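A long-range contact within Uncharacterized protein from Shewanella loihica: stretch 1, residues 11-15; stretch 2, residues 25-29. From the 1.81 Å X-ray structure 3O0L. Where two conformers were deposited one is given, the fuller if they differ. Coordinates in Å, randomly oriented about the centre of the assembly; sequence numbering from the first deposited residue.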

# COMPACT_ATOMS: atom_id res chain seq x y z
N SER A 11 -2.29 -0.16 -5.75
CA SER A 11 -2.17 1.26 -5.57
C SER A 11 -3.23 1.84 -4.63
O SER A 11 -3.11 2.98 -4.24
N THR A 12 -4.25 1.05 -4.32
CA THR A 12 -5.31 1.40 -3.35
C THR A 12 -5.01 1.03 -1.91
O THR A 12 -5.82 1.30 -1.04
N GLY A 13 -3.87 0.39 -1.64
CA GLY A 13 -3.51 -0.01 -0.29
C GLY A 13 -3.78 -1.44 0.13
O GLY A 13 -3.69 -1.79 1.31
N GLU A 14 -4.19 -2.27 -0.82
CA GLU A 14 -4.44 -3.63 -0.52
C GLU A 14 -3.17 -4.45 -0.69
O GLU A 14 -2.48 -4.32 -1.72
N VAL A 15 -2.89 -5.33 0.26
CA VAL A 15 -1.70 -6.18 0.23
C VAL A 15 -2.11 -7.59 0.57
O VAL A 15 -2.75 -7.83 1.61
N ASP A 25 -4.81 -11.00 3.44
CA ASP A 25 -5.26 -10.03 2.49
C ASP A 25 -5.81 -8.89 3.31
O ASP A 25 -6.86 -9.03 3.92
N VAL A 26 -5.07 -7.80 3.35
CA VAL A 26 -5.47 -6.66 4.17
C VAL A 26 -5.39 -5.37 3.40
O VAL A 26 -4.57 -5.23 2.48
N ASP A 27 -6.29 -4.46 3.74
CA ASP A 27 -6.31 -3.14 3.18
C ASP A 27 -6.11 -2.09 4.28
O ASP A 27 -6.82 -2.12 5.28
N VAL A 28 -5.14 -1.22 4.09
CA VAL A 28 -4.75 -0.22 5.05
C VAL A 28 -4.94 1.16 4.43
O VAL A 28 -4.47 1.40 3.31
N SER A 29 -5.67 2.03 5.12
CA SER A 29 -5.76 3.43 4.73
C SER A 29 -5.93 4.36 5.95
O SER A 29 -6.42 3.93 7.01

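Glu 14 and Val 15, the strand part of stretch 1, pair antiparallel with strand residues Asp 27 and Val 26; the residues before Glu 14 are loop or turn. Glu 14 sits opposite Asp 27 as a non-hydrogen-bonded pair, CA to CA 4.2 Å, whereas Val 15 and Val 26 form a hydrogen-bonded pair with CA atoms 5.5 Å apart. The latter pair is closed by Val 15 N to Val 26 O at 2.8 Å and Val 26 N to Val 15 O at 2.9 Å, with angles at hydrogen of 168° and 172°. A longer bond, Val 28 N to Gly 13 O at 3.2 Å, extends the ladder with an angle of 168°. The contact buries 323 Å², counting both sides.

Glu 14 has the largest covered area, 52 Å². Its side chain lies on the same face of the sheet as that of Asp 27, and chi1 of -170° and chi2 of 166° (both t) extend it so that the carboxylate reaches Asp 25 rather than its direct pair partner. Glu 14 OE2 lies 2.6 Å from Asp 25 OD1. Two acid oxygens this close suggest that one of the groups is protonated, since two bare carboxylates would repel, but the heavy-atom positions alone do not settle it. Asp 25 contributes its end rather than its root: the CA-to-CB bond points sideways, while chi1 of -169° (t) and chi2 of -18° place OD1 near the glutamate.

Asp 27, with 48 Å² covered, also brings its end closer to the other stretch. At chi1 of -174° (t) and chi2 of 62°, OD1 lies 3.1 Å from Gly 13 C and 3.8 Å from Glu 14 CB. Proximity does not make this a hydrogen bond to the backbone: Asp 27 OD1 is 3.2 Å from Glu 14 N, but the angle is poor. The space beside it is left by Gly 13, whose phi/psi of 99/7 would jam a CB against the preceding carbonyl; an ideal CB would also fall 2.7 Å from Val 28 O, a clash.

Val 15, covered over 49 Å², shares the other face with Val 26. Both are buried, with chi1 of 180° (t) and -51° (m), respectively; the latter describes one of two deposited conformers of Val 26. Their nearest approaches are to each other's carbonyl oxygens, Val 15 CB to Val 26 O at 4.2 Å and Val 26 CG2 to Val 15 O at 3.9 Å; side chain to side chain, Val 15 CB and Val 26 CG2 come no closer than 4.6 Å.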

# COMPACT_ATOMS: atom_id res chain seq x y z
CB SER A 11 -2.31 1.98 -6.90
OG SER A 11 -3.45 1.63 -7.67
CB THR A 12 -6.65 0.76 -3.75
OG1 THR A 12 -6.52 -0.68 -3.70
CG2 THR A 12 -7.07 1.17 -5.15
CB GLU A 14 -5.55 -4.17 -1.42
CG GLU A 14 -6.03 -5.55 -0.99
CD GLU A 14 -7.36 -6.01 -1.61
OE1 GLU A 14 -8.11 -5.21 -2.20
OE2 GLU A 14 -7.66 -7.22 -1.48
CB VAL A 15 -0.59 -5.75 1.21
CG1 VAL A 15 0.61 -6.70 1.11
CG2 VAL A 15 -0.14 -4.31 0.90
CB ASP A 25 -6.33 -10.66 1.60
CG ASP A 25 -6.69 -9.82 0.39
OD1 ASP A 25 -6.40 -8.62 0.36
OD2 ASP A 25 -7.29 -10.39 -0.55
CB VAL A 26 -4.59 -6.54 5.40
CG1 VAL A 26 -4.53 -7.88 6.13
CG2 VAL A 26 -3.22 -6.02 5.02
CB ASP A 27 -7.63 -2.90 2.48
CG ASP A 27 -7.63 -1.57 1.75
OD1 ASP A 27 -6.81 -1.40 0.84
OD2 ASP A 27 -8.41 -0.68 2.13
CB VAL A 28 -3.27 -0.37 5.44
CG1 VAL A 28 -2.86 0.73 6.43
CG2 VAL A 28 -3.01 -1.77 6.01
CB SER A 29 -6.89 3.62 3.73
OG SER A 29 -8.12 3.60 4.40